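Local coordinates for protein botulinum neurotoxin type C1 (Clostridium botulinum, PDB 3R4S) that binds gangliosides on nerve cells through its receptor-binding region, a step on which cell entry of this zinc protease toxin depends, at residues R58-V63 with T187-K192; P94-I99 with I110-N115; V152-M157 with I172-L177; L117-K122 with Q129-S134. All coordinates share one frame; numbering follows the deposited sequence.

How the interactions relate
All four contacts lie in the lectin-like, concanavalin-type half of the receptor-binding region, and none involves the sialic acid sites of the trefoil half. Interactions 1, 2 and 4 pair antiparallel strands of one sheet. Strand 185-192 of interaction 1 borders strand 96-98 of interaction 2, and strand 108-113 of interaction 2 borders strand 116-124 of interaction 4. Interactions 2 and 4 are buried contacts with an aliphatic and aromatic inner face. Interaction 1 is partly buried and adds a charged cluster at one end. Interaction 3 differs most. It is a small contact of the other sheet, made mainly by side chains, with one bridging water and no direct hydrogen bond between segments; Leu177 touches Leu121 of interaction 4.

Interaction 1. Residues R58-V63 with T187-K192; sequences RGKVIV and TFEINK
Val61 and Phe188 form a hydrogen-bonded pair between two antiparallel strands of the lectin-like beta sandwich. Two backbone bonds join them, Val61 N to Phe188 O and Phe188 N to Val61 O, each 2.9 Å. Their side chains share the inner face of the sheet, which is the tightly packed part of the contact. Val61 CB lies 4.0 Å from Phe188 CB. Val63 CG2 meets the edge of the Phe188 ring at CE2. Phe213 and Phe49 pack on this ring edge-to-face.

The other face and the end of the pair are more open and polar. The long Lys60 chain is extended and runs beside the Glu189 carboxylate, with its CE carbon near Thr187 CG2. Lys60 NZ stops 4.4 Å from Glu189 OE1, beyond a salt bridge. Past the bridged residues the chains separate. A water bridges the gap, donating to Gly59 O and accepting from Ile190 N.

Arg58 then reaches across from the loop. With CG between the backbone N and the carbonyl carbon (chi1 63°) and the chain extended to NE, its guanidinium reaches Asn191. Glu189 OE2 lies over one guanidinium face, 3.7 Å from Arg58 NE, as a long salt bridge of charges alone. Asn191 ND2 donates to Glu189 OE1. At the guanidinium edge, Asn191 OD1 takes two bonds, from Arg58 NE at 3.3 Å and from Arg58 NH2 at 2.8 Å.

Interaction 2. Residues P94-I99 with I110-N115; sequences PGYTII and IGIISN
Ile98 and Ile99 both face Ile110 in a classic beta bulge, set in an antiparallel strand pair of the lectin-like sandwich. Ile110 O accepts from two successive amides, Ile98 N at 3.0 Å and Ile99 N at 3.1 Å. Ile110 N returns a bond to Ile99 O. The extra residue shifts the register by one. Before the bulge the pairing is regular: Tyr96 and Ile112 exchange two backbone bonds. Thr97 and Gly111 come next to each other, with their CA atoms 4.1 Å apart.

The side chains pack around Ile98. Its CG1 lies between the backbone N and the carbonyl carbon (chi1 51°), which brings CG1 to 3.3 Å from Ile110 O. From there Ile98 CD1 touches two methyl groups, Ile110 CG2 and Ile112 CG2, each at 4.0 Å. Ile98 and Ile112 cross at about a right angle. At the far end, Ile113 lays its side chain along the Gly95 backbone. Ile113 CG1 is 3.8 Å from Gly95 N.

Further out, strand 77-87 of the facing sheet meets this group, with Ile84 against Ile98, Phe82 against Ile99 and Ile110, and Ile86 against Ile112. Strand 185-192 flanks the first strand and bonds to it through the backbones of Thr97 and Ile98. Thr97 O accepts from Asn191 N.

Interaction 3. Residues V152-M157 with I172-L177; sequences VTNNMM and IKVKEL
Asn154 meets Val174 where strand 148-155 runs out beside the loop that follows strand 167-173. The Asn154 CG is anti to the backbone N (chi1 -170°), and the amide reaches across to the valine. Its ND2 lies 3.4 Å from Val174 CG2, and the two side chains cross at about a right angle. This buried nitrogen has no hydrogen-bond partner in the model.

Asn155 touches the same methyl group through its backbone: Asn155 O is 3.4 Å from Val174 CG2. Its side chain turns to its own chain instead. Asn155 OD1 accepts from Met157 N at 2.9 Å, which makes an Asx turn as the strand ends. Asn155 ND2 is bonded to Glu219.

Met156 is the largest contributor from the first segment. Its chain bends at chi2 (-55°) and brings the sulfur over the second segment. Met156 SD lies 4.0 Å from Val174 CG1 and 4.2 Å from Leu177 CD1. A water donates to both Met156 O and Lys175 O and so links the two backbones.

Met157 is exposed, and its carbonyl carbon lies 3.7 Å from Lys173 NZ. The Lys173 ammonium bonds to Val174 O and Gly158 O.

The contact joins the end of strand 148-155 to the loop after strand 167-173. Strand 159-164 lies between the two parent strands, strand 77-87 pairs with 148-155 on its other side, and Leu121 of strand 116-124 packs against Asn154 and Leu177.

Interaction 4. Residues L117-K122 with Q129-S134; sequences LVFTLK and QSINFS
Phe119 and Ile131 form the middle of three hydrogen-bonded pairs in an antiparallel hairpin. Phe119 N donates to Ile131 O at 2.9 Å, and Ile131 N returns a bond to Phe119 O at 3.0 Å. Leu117 with Phe133, and Leu121 with Gln129, repeat the same two-bond exchange. Six backbone bonds thus satisfy every amide and carbonyl of these pairs that points across the hairpin.

The residues between them use their outward backbone groups on other partners. Val118 and Thr120 bond to Gly111 and Ser109 of the neighbouring strand. Asn132 N donates to the Asp170 carboxylate. Across the pair there are also CA-H...O contacts, such as Ser130 CA to Phe119 O at 3.2 Å.

On the face with Val118 and Thr120, two hydroxyls meet. Thr120 OG1 and Ser130 OG share a hydrogen bond of 2.7 Å. Both oxygens lie anti to their carbonyl carbons (chi1 -54° and -65°), which brings the hydroxyls together. Ser130 OG is also bonded to the Glu128 carboxylate. Beside it, Val118 CG1 rests 3.8 Å from Ser130 CB. Val118 CG2 lies near Asn132 CB.

The opposite face is mostly apolar, with Gln129 the polar residue among Leu117, Phe119, Leu121, Ile131 and Phe133. Phe119 CB meets Ile131 CG1 at 4.0 Å, and Ile131 CG1 lies at the edge of the Phe119 ring. Met160 of strand 159-164, in the other sheet, touches Phe119 and Ile131. One face, with Val118, Thr120, Ser130 and Asn132, is partly exposed. The other is buried against the second sheet, as expected for a hairpin in a lectin-like beta sandwich.

Interaction 1. Residues R58-V63 with T187-K192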
loop_
_atom_site.group_PDB
_atom_site.type_symbol
_atom_site.label_atom_id
_atom_site.label_comp_id
_atom_site.label_asym_id
_atom_site.label_seq_id
_atom_site.Cartn_x
_atom_site.Cartn_y
_atom_site.Cartn_z
ATOM N N ARG A 58 -2.081 13.046 22.417
ATOM C CA ARG A 58 -1.669 12.305 21.234
ATOM C C ARG A 58 -0.325 11.641 21.477
ATOM O O ARG A 58 0.477 12.114 22.283
ATOM C CB ARG A 58 -1.633 13.187 19.987
ATOM C CG ARG A 58 -0.641 14.328 20.021
ATOM C CD ARG A 58 -0.871 15.189 18.794
ATOM N NE ARG A 58 0.070 16.292 18.689
ATOM C CZ ARG A 58 -0.058 17.441 19.342
ATOM N NH1 ARG A 58 -1.091 17.632 20.153
ATOM N NH2 ARG A 58 0.848 18.400 19.183
ATOM N N GLY A 59 -0.101 10.529 20.786
ATOM C CA GLY A 59 1.111 9.756 20.951
ATOM C C GLY A 59 2.368 10.486 20.521
ATOM O O GLY A 59 2.374 11.280 19.578
ATOM N N LYS A 60 3.450 10.178 21.219
ATOM C CA LYS A 60 4.739 10.792 20.986
ATOM C C LYS A 60 5.772 9.693 21.254
ATOM O O LYS A 60 5.784 9.110 22.334
ATOM C CB LYS A 60 4.899 11.956 21.980
ATOM C CG LYS A 60 6.049 12.905 21.739
ATOM C CD LYS A 60 6.007 14.061 22.761
ATOM C CE LYS A 60 7.153 15.032 22.554
ATOM N NZ LYS A 60 7.197 16.109 23.596
ATOM N N VAL A 61 6.611 9.378 20.269
ATOM C CA VAL A 61 7.708 8.448 20.490
ATOM C C VAL A 61 9.013 9.216 20.363
ATOM O O VAL A 61 9.273 9.823 19.330
ATOM C CB VAL A 61 7.703 7.285 19.486
ATOM C CG1 VAL A 61 8.941 6.411 19.672
ATOM C CG2 VAL A 61 6.424 6.452 19.618
ATOM N N ILE A 62 9.825 9.199 21.416
ATOM C CA ILE A 62 11.063 9.957 21.427
ATOM C C ILE A 62 12.276 9.030 21.434
ATOM O O ILE A 62 12.430 8.217 22.343
ATOM C CB ILE A 62 11.138 10.859 22.660
ATOM C CG1 ILE A 62 9.876 11.713 22.774
ATOM C CG2 ILE A 62 12.379 11.719 22.613
ATOM C CD1 ILE A 62 9.828 12.531 24.037
ATOM N N VAL A 63 13.126 9.149 20.413
ATOM C CA VAL A 63 14.361 8.369 20.347
ATOM C C VAL A 63 15.530 9.285 20.683
ATOM O O VAL A 63 15.703 10.339 20.055
ATOM C CB VAL A 63 14.594 7.775 18.948
ATOM C CG1 VAL A 63 15.893 6.980 18.915
ATOM C CG2 VAL A 63 13.415 6.900 18.523
ATOM N N THR A 187 11.892 12.726 17.152
ATOM C CA THR A 187 10.560 12.739 17.750
ATOM C C THR A 187 9.469 12.420 16.732
ATOM O O THR A 187 9.212 13.203 15.811
ATOM C CB THR A 187 10.251 14.103 18.393
ATOM O OG1 THR A 187 11.291 14.437 19.317
ATOM C CG2 THR A 187 8.924 14.052 19.136
ATOM N N PHE A 188 8.855 11.254 16.896
ATOM C CA PHE A 188 7.692 10.872 16.122
ATOM C C PHE A 188 6.448 11.425 16.813
ATOM O O PHE A 188 6.103 11.017 17.916
ATOM C CB PHE A 188 7.584 9.350 16.015
ATOM C CG PHE A 188 8.788 8.692 15.389
ATOM C CD1 PHE A 188 8.738 8.220 14.077
ATOM C CD2 PHE A 188 9.965 8.532 16.115
ATOM C CE1 PHE A 188 9.846 7.598 13.496
ATOM C CE2 PHE A 188 11.083 7.921 15.539
ATOM C CZ PHE A 188 11.022 7.457 14.229
ATOM N N GLU A 189 5.775 12.354 16.152
ATOM C CA GLU A 189 4.546 12.929 16.678
ATOM C C GLU A 189 3.923 13.745 15.568
ATOM O O GLU A 189 4.633 14.453 14.846
ATOM C CB GLU A 189 4.841 13.832 17.884
ATOM C CG GLU A 189 3.599 14.417 18.538
ATOM C CD GLU A 189 3.899 15.312 19.743
ATOM O OE1 GLU A 189 4.968 15.962 19.775
ATOM O OE2 GLU A 189 3.047 15.365 20.658
ATOM N N ILE A 190 2.604 13.645 15.418
ATOM C CA ILE A 190 1.921 14.402 14.371
ATOM C C ILE A 190 1.567 15.795 14.874
ATOM O O ILE A 190 0.595 15.964 15.609
ATOM C CB ILE A 190 0.652 13.673 13.879
ATOM C CG1 ILE A 190 0.995 12.224 13.515
ATOM C CG2 ILE A 190 0.057 14.429 12.698
ATOM C CD1 ILE A 190 -0.240 11.294 13.297
ATOM N N ASN A 191 2.378 16.780 14.496
ATOM C CA ASN A 191 2.232 18.155 14.970
ATOM C C ASN A 191 1.865 19.116 13.846
ATOM O O ASN A 191 2.678 19.411 12.968
ATOM C CB ASN A 191 3.530 18.632 15.631
ATOM C CG ASN A 191 3.848 17.865 16.909
ATOM O OD1 ASN A 191 2.943 17.468 17.642
ATOM N ND2 ASN A 191 5.135 17.657 17.182
ATOM N N LYS A 192 0.635 19.603 13.891
ATOM C CA LYS A 192 0.126 20.511 12.881
ATOM C C LYS A 192 0.945 21.784 12.870
ATOM O O LYS A 192 1.289 22.323 13.917
ATOM C CB LYS A 192 -1.348 20.835 13.163
ATOM C CG LYS A 192 -2.052 21.583 12.049
ATOM C CD LYS A 192 -3.559 21.495 12.233
ATOM C CE LYS A 192 -4.324 22.232 11.145
ATOM N NZ LYS A 192 -5.799 22.104 11.367
HETATM O O HOH W 1 1.072 12.262 17.336
#

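Interaction 2. Residues P94-I99 with I110-N115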
loop_
_atom_site.group_PDB
_atom_site.type_symbol
_atom_site.label_atom_id
_atom_site.label_comp_id
_atom_site.label_asym_id
_atom_site.label_seq_id
_atom_site.Cartn_x
_atom_site.Cartn_y
_atom_site.Cartn_z
ATOM N N PRO A 94 -3.556 19.770 5.556
ATOM C CA PRO A 94 -2.708 20.868 6.038
ATOM C C PRO A 94 -1.317 20.343 6.391
ATOM O O PRO A 94 -1.072 19.137 6.298
ATOM C CB PRO A 94 -3.436 21.353 7.296
ATOM C CG PRO A 94 -4.321 20.225 7.696
ATOM C CD PRO A 94 -4.703 19.510 6.440
ATOM N N GLY A 95 -0.418 21.235 6.778
ATOM C CA GLY A 95 0.937 20.845 7.119
ATOM C C GLY A 95 1.038 20.169 8.474
ATOM O O GLY A 95 0.457 20.638 9.450
ATOM N N TYR A 96 1.771 19.053 8.512
ATOM C CA TYR A 96 2.143 18.379 9.752
ATOM C C TYR A 96 3.611 17.979 9.696
ATOM O O TYR A 96 4.054 17.365 8.729
ATOM C CB TYR A 96 1.332 17.087 9.963
ATOM C CG TYR A 96 -0.149 17.274 10.180
ATOM C CD1 TYR A 96 -0.664 17.498 11.453
ATOM C CD2 TYR A 96 -1.036 17.205 9.113
ATOM C CE1 TYR A 96 -2.018 17.659 11.655
ATOM C CE2 TYR A 96 -2.398 17.364 9.304
ATOM C CZ TYR A 96 -2.884 17.595 10.573
ATOM O OH TYR A 96 -4.236 17.746 10.760
ATOM N N THR A 97 4.363 18.332 10.730
ATOM C CA THR A 97 5.641 17.684 10.980
ATOM C C THR A 97 5.288 16.339 11.577
ATOM O O THR A 97 4.390 16.270 12.406
ATOM C CB THR A 97 6.465 18.480 11.987
ATOM O OG1 THR A 97 6.764 19.757 11.418
ATOM C CG2 THR A 97 7.778 17.758 12.318
ATOM N N ILE A 98 5.946 15.272 11.124
ATOM C CA ILE A 98 5.660 13.928 11.620
ATOM C C ILE A 98 6.868 13.228 12.263
ATOM O O ILE A 98 6.717 12.477 13.227
ATOM C CB ILE A 98 5.071 13.007 10.529
ATOM C CG1 ILE A 98 5.944 13.035 9.272
ATOM C CG2 ILE A 98 3.614 13.399 10.214
ATOM C CD1 ILE A 98 5.504 12.030 8.206
ATOM N N ILE A 99 8.053 13.448 11.717
ATOM C CA ILE A 99 9.271 12.861 12.293
ATOM C C ILE A 99 10.327 13.952 12.332
ATOM O O ILE A 99 10.806 14.403 11.290
ATOM C CB ILE A 99 9.795 11.649 11.483
ATOM C CG1 ILE A 99 8.669 10.665 11.189
ATOM C CG2 ILE A 99 10.936 10.943 12.233
ATOM C CD1 ILE A 99 9.066 9.552 10.239
ATOM N N ILE A 110 11.019 15.566 8.807
ATOM C CA ILE A 110 10.136 15.045 7.777
ATOM C C ILE A 110 8.715 15.469 8.089
ATOM O O ILE A 110 8.268 15.348 9.228
ATOM C CB ILE A 110 10.203 13.513 7.693
ATOM C CG1 ILE A 110 11.576 13.082 7.162
ATOM C CG2 ILE A 110 9.092 12.982 6.786
ATOM C CD1 ILE A 110 11.859 11.583 7.288
ATOM N N GLY A 111 8.012 15.967 7.076
ATOM C CA GLY A 111 6.645 16.428 7.243
ATOM C C GLY A 111 5.784 16.096 6.035
ATOM O O GLY A 111 6.289 15.679 4.980
ATOM N N ILE A 112 4.476 16.251 6.201
ATOM C CA ILE A 112 3.542 16.067 5.106
ATOM C C ILE A 112 2.670 17.315 4.941
ATOM O O ILE A 112 2.338 17.995 5.920
ATOM C CB ILE A 112 2.640 14.838 5.322
ATOM C CG1 ILE A 112 1.961 14.910 6.687
ATOM C CG2 ILE A 112 3.460 13.543 5.179
ATOM C CD1 ILE A 112 1.038 13.716 6.982
ATOM N N ILE A 113 2.322 17.618 3.695
ATOM C CA ILE A 113 1.419 18.723 3.391
ATOM C C ILE A 113 0.831 18.477 2.009
ATOM O O ILE A 113 1.540 18.042 1.108
ATOM C CB ILE A 113 2.127 20.095 3.475
ATOM C CG1 ILE A 113 1.115 21.242 3.348
ATOM C CG2 ILE A 113 3.229 20.222 2.416
ATOM C CD1 ILE A 113 1.724 22.607 3.675
ATOM N N SER A 114 -0.464 18.738 1.856
ATOM C CA SER A 114 -1.172 18.380 0.629
ATOM C C SER A 114 -0.849 16.937 0.280
ATOM O O SER A 114 -0.994 16.044 1.117
ATOM C CB SER A 114 -0.775 19.303 -0.531
ATOM O OG SER A 114 -1.131 20.640 -0.244
ATOM N N ASN A 115 -0.380 16.719 -0.943
ATOM C CA ASN A 115 -0.044 15.375 -1.406
ATOM C C ASN A 115 1.460 15.095 -1.379
ATOM O O ASN A 115 1.941 14.201 -2.085
ATOM C CB ASN A 115 -0.621 15.127 -2.812
ATOM C CG ASN A 115 -0.084 16.102 -3.842
ATOM O OD1 ASN A 115 -0.101 17.312 -3.629
ATOM N ND2 ASN A 115 0.418 15.577 -4.958
#

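Interaction 3. Residues V152-M157 with I172-L177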
loop_
_atom_site.group_PDB
_atom_site.type_symbol
_atom_site.label_atom_id
_atom_site.label_comp_id
_atom_site.label_asym_id
_atom_site.label_seq_id
_atom_site.Cartn_x
_atom_site.Cartn_y
_atom_site.Cartn_z
ATOM N N VAL A 152 15.493 7.904 2.428
ATOM C CA VAL A 152 16.178 9.149 2.138
ATOM C C VAL A 152 17.677 8.897 2.261
ATOM O O VAL A 152 18.126 8.271 3.234
ATOM C CB VAL A 152 15.759 10.254 3.129
ATOM C CG1 VAL A 152 16.692 11.453 3.028
ATOM C CG2 VAL A 152 14.301 10.664 2.907
ATOM N N THR A 153 18.457 9.359 1.285
ATOM C CA THR A 153 19.910 9.286 1.426
ATOM C C THR A 153 20.500 10.668 1.264
ATOM O O THR A 153 19.976 11.489 0.521
ATOM C CB THR A 153 20.584 8.287 0.445
ATOM O OG1 THR A 153 20.496 8.775 -0.901
ATOM C CG2 THR A 153 19.937 6.908 0.542
ATOM N N ASN A 154 21.580 10.927 1.988
ATOM C CA ASN A 154 22.260 12.204 1.894
ATOM C C ASN A 154 23.767 12.025 1.837
ATOM O O ASN A 154 24.319 11.155 2.492
ATOM C CB ASN A 154 21.920 13.081 3.081
ATOM C CG ASN A 154 22.419 14.493 2.904
ATOM O OD1 ASN A 154 23.349 14.949 3.593
ATOM N ND2 ASN A 154 21.815 15.194 1.973
ATOM N N ASN A 155 24.414 12.870 1.048
ATOM C CA ASN A 155 25.862 12.897 0.932
ATOM C C ASN A 155 26.277 14.361 0.818
ATOM O O ASN A 155 25.960 15.013 -0.174
ATOM C CB ASN A 155 26.298 12.109 -0.310
ATOM C CG ASN A 155 27.810 12.042 -0.462
ATOM O OD1 ASN A 155 28.531 12.842 0.108
ATOM N ND2 ASN A 155 28.288 11.093 -1.243
ATOM N N MET A 156 26.951 14.890 1.839
ATOM C CA MET A 156 27.354 16.296 1.824
ATOM C C MET A 156 28.163 16.651 0.574
ATOM O O MET A 156 28.049 17.755 0.047
ATOM C CB MET A 156 28.128 16.677 3.091
ATOM C CG MET A 156 27.268 16.733 4.344
ATOM S SD MET A 156 25.820 17.816 4.210
ATOM C CE MET A 156 25.115 17.623 5.854
ATOM N N MET A 157 28.946 15.702 0.074
ATOM C CA MET A 157 29.736 15.928 -1.138
ATOM C C MET A 157 28.964 15.627 -2.421
ATOM O O MET A 157 29.515 15.714 -3.514
ATOM C CB MET A 157 31.005 15.081 -1.101
ATOM C CG MET A 157 31.978 15.474 0.002
ATOM S SD MET A 157 32.794 17.047 -0.343
ATOM C CE MET A 157 31.615 18.228 0.329
ATOM N N ILE A 172 18.634 16.037 -5.580
ATOM C CA ILE A 172 19.113 17.418 -5.627
ATOM C C ILE A 172 20.539 17.497 -5.086
ATOM O O ILE A 172 20.869 16.861 -4.083
ATOM C CB ILE A 172 18.199 18.375 -4.818
ATOM C CG1 ILE A 172 16.751 18.256 -5.299
ATOM C CG2 ILE A 172 18.642 19.811 -4.989
ATOM C CD1 ILE A 172 15.816 19.355 -4.784
ATOM N N LYS A 173 21.387 18.267 -5.758
ATOM C CA LYS A 173 22.752 18.487 -5.295
ATOM C C LYS A 173 22.698 19.171 -3.938
ATOM O O LYS A 173 21.960 20.132 -3.765
ATOM C CB LYS A 173 23.517 19.367 -6.289
ATOM C CG LYS A 173 24.926 19.764 -5.822
ATOM C CD LYS A 173 25.838 18.551 -5.770
ATOM C CE LYS A 173 27.144 18.815 -5.010
ATOM N NZ LYS A 173 27.033 18.639 -3.515
ATOM N N VAL A 174 23.468 18.679 -2.969
ATOM C CA VAL A 174 23.467 19.294 -1.651
ATOM C C VAL A 174 24.276 20.586 -1.694
ATOM O O VAL A 174 25.419 20.592 -2.160
ATOM C CB VAL A 174 24.066 18.355 -0.568
ATOM C CG1 VAL A 174 24.165 19.079 0.779
ATOM C CG2 VAL A 174 23.236 17.080 -0.441
ATOM N N LYS A 175 23.692 21.673 -1.201
ATOM C CA LYS A 175 24.386 22.958 -1.171
ATOM C C LYS A 175 25.283 23.022 0.062
ATOM O O LYS A 175 25.238 22.139 0.915
ATOM C CB LYS A 175 23.383 24.111 -1.166
ATOM C CG LYS A 175 22.650 24.301 0.162
ATOM C CD LYS A 175 21.523 25.326 0.025
ATOM C CE LYS A 175 21.065 25.850 1.389
ATOM N NZ LYS A 175 19.853 26.716 1.278
ATOM N N GLU A 176 26.112 24.053 0.148
ATOM C CA GLU A 176 26.959 24.234 1.317
ATOM C C GLU A 176 26.070 24.442 2.545
ATOM O O GLU A 176 25.238 25.351 2.581
ATOM C CB GLU A 176 27.895 25.427 1.121
ATOM C CG GLU A 176 29.159 25.365 1.973
ATOM C CD GLU A 176 30.162 26.454 1.615
ATOM O OE1 GLU A 176 31.381 26.166 1.617
ATOM O OE2 GLU A 176 29.731 27.594 1.326
ATOM N N LEU A 177 26.222 23.583 3.542
ATOM C CA LEU A 177 25.377 23.678 4.730
ATOM C C LEU A 177 26.232 23.896 5.967
ATOM O O LEU A 177 26.023 23.266 7.004
ATOM C CB LEU A 177 24.518 22.423 4.881
ATOM C CG LEU A 177 23.504 22.178 3.766
ATOM C CD1 LEU A 177 22.927 20.779 3.902
ATOM C CD2 LEU A 177 22.391 23.227 3.784
HETATM O O HOH W 2 27.470 20.556 0.852
#

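Interaction 4. Residues L117-K122 with Q129-S134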
loop_
_atom_site.group_PDB
_atom_site.type_symbol
_atom_site.label_atom_id
_atom_site.label_comp_id
_atom_site.label_asym_id
_atom_site.label_seq_id
_atom_site.Cartn_x
_atom_site.Cartn_y
_atom_site.Cartn_z
ATOM N N LEU A 117 5.171 14.357 0.788
ATOM C CA LEU A 117 5.965 14.042 1.967
ATOM C C LEU A 117 7.330 14.679 1.746
ATOM O O LEU A 117 7.961 14.466 0.708
ATOM C CB LEU A 117 6.075 12.534 2.220
ATOM C CG LEU A 117 6.970 12.158 3.421
ATOM C CD1 LEU A 117 6.416 10.988 4.197
ATOM C CD2 LEU A 117 8.387 11.841 2.969
ATOM N N VAL A 118 7.767 15.482 2.713
ATOM C CA VAL A 118 8.945 16.320 2.531
ATOM C C VAL A 118 10.069 15.967 3.508
ATOM O O VAL A 118 9.840 15.879 4.715
ATOM C CB VAL A 118 8.578 17.800 2.728
ATOM C CG1 VAL A 118 9.758 18.688 2.414
ATOM C CG2 VAL A 118 7.381 18.177 1.835
ATOM N N PHE A 119 11.273 15.758 2.987
ATOM C CA PHE A 119 12.463 15.633 3.826
ATOM C C PHE A 119 13.244 16.926 3.769
ATOM O O PHE A 119 13.474 17.463 2.690
ATOM C CB PHE A 119 13.364 14.479 3.374
ATOM C CG PHE A 119 14.656 14.403 4.142
ATOM C CD1 PHE A 119 14.692 13.820 5.407
ATOM C CD2 PHE A 119 15.825 14.924 3.609
ATOM C CE1 PHE A 119 15.888 13.753 6.137
ATOM C CE2 PHE A 119 17.020 14.869 4.323
ATOM C CZ PHE A 119 17.048 14.287 5.598
ATOM N N THR A 120 13.656 17.423 4.927
ATOM C CA THR A 120 14.347 18.704 4.997
ATOM C C THR A 120 15.636 18.642 5.809
ATOM O O THR A 120 15.649 18.125 6.936
ATOM C CB THR A 120 13.458 19.767 5.641
ATOM O OG1 THR A 120 12.207 19.825 4.946
ATOM C CG2 THR A 120 14.136 21.127 5.588
ATOM N N LEU A 121 16.721 19.146 5.229
ATOM C CA LEU A 121 17.910 19.475 6.008
ATOM C C LEU A 121 17.758 20.925 6.452
ATOM O O LEU A 121 17.580 21.815 5.617
ATOM C CB LEU A 121 19.179 19.312 5.177
ATOM C CG LEU A 121 19.664 17.885 4.898
ATOM C CD1 LEU A 121 20.977 17.926 4.152
ATOM C CD2 LEU A 121 19.824 17.079 6.180
ATOM N N LYS A 122 17.790 21.167 7.758
ATOM C CA LYS A 122 17.682 22.531 8.256
ATOM C C LYS A 122 19.040 23.037 8.727
ATOM O O LYS A 122 19.549 22.615 9.770
ATOM C CB LYS A 122 16.659 22.628 9.385
ATOM C CG LYS A 122 16.393 24.061 9.835
ATOM C CD LYS A 122 15.442 24.099 11.016
ATOM C CE LYS A 122 15.104 25.527 11.428
ATOM N NZ LYS A 122 13.885 26.002 10.756
ATOM N N GLN A 129 17.268 22.907 2.968
ATOM C CA GLN A 129 17.179 22.299 1.648
ATOM C C GLN A 129 16.233 21.106 1.731
ATOM O O GLN A 129 16.419 20.219 2.565
ATOM C CB GLN A 129 18.569 21.889 1.153
ATOM C CG GLN A 129 18.608 21.460 -0.292
ATOM C CD GLN A 129 20.017 21.464 -0.905
ATOM O OE1 GLN A 129 20.157 21.435 -2.129
ATOM N NE2 GLN A 129 21.054 21.503 -0.064
ATOM N N SER A 130 15.205 21.094 0.891
ATOM C CA SER A 130 14.186 20.050 0.960
ATOM C C SER A 130 14.040 19.269 -0.338
ATOM O O SER A 130 14.323 19.780 -1.413
ATOM C CB SER A 130 12.823 20.647 1.356
ATOM O OG SER A 130 12.851 21.176 2.674
ATOM N N ILE A 131 13.588 18.024 -0.215
ATOM C CA ILE A 131 13.177 17.204 -1.346
ATOM C C ILE A 131 11.869 16.531 -0.974
ATOM O O ILE A 131 11.523 16.454 0.206
ATOM C CB ILE A 131 14.190 16.106 -1.660
ATOM C CG1 ILE A 131 14.473 15.268 -0.396
ATOM C CG2 ILE A 131 15.470 16.707 -2.198
ATOM C CD1 ILE A 131 15.563 14.226 -0.613
ATOM N N ASN A 132 11.145 16.016 -1.960
ATOM C CA ASN A 132 9.830 15.477 -1.652
ATOM C C ASN A 132 9.345 14.360 -2.560
ATOM O O ASN A 132 9.837 14.156 -3.669
ATOM C CB ASN A 132 8.797 16.595 -1.629
ATOM C CG ASN A 132 8.550 17.174 -3.004
ATOM O OD1 ASN A 132 9.007 18.275 -3.317
ATOM N ND2 ASN A 132 7.839 16.431 -3.839
ATOM N N PHE A 133 8.380 13.618 -2.041
ATOM C CA PHE A 133 7.608 12.670 -2.810
ATOM C C PHE A 133 6.235 13.307 -2.909
ATOM O O PHE A 133 5.729 13.835 -1.916
ATOM C CB PHE A 133 7.525 11.332 -2.055
ATOM C CG PHE A 133 6.349 10.476 -2.442
ATOM C CD1 PHE A 133 6.068 10.215 -3.776
ATOM C CD2 PHE A 133 5.528 9.922 -1.464
ATOM C CE1 PHE A 133 4.983 9.422 -4.139
ATOM C CE2 PHE A 133 4.441 9.126 -1.811
ATOM C CZ PHE A 133 4.167 8.871 -3.155
ATOM N N SER A 134 5.641 13.297 -4.097
ATOM C CA SER A 134 4.247 13.731 -4.229
ATOM C C SER A 134 3.452 12.612 -4.880
ATOM O O SER A 134 3.872 12.041 -5.880
ATOM C CB SER A 134 4.116 15.030 -5.035
ATOM O OG SER A 134 4.684 14.885 -6.327
#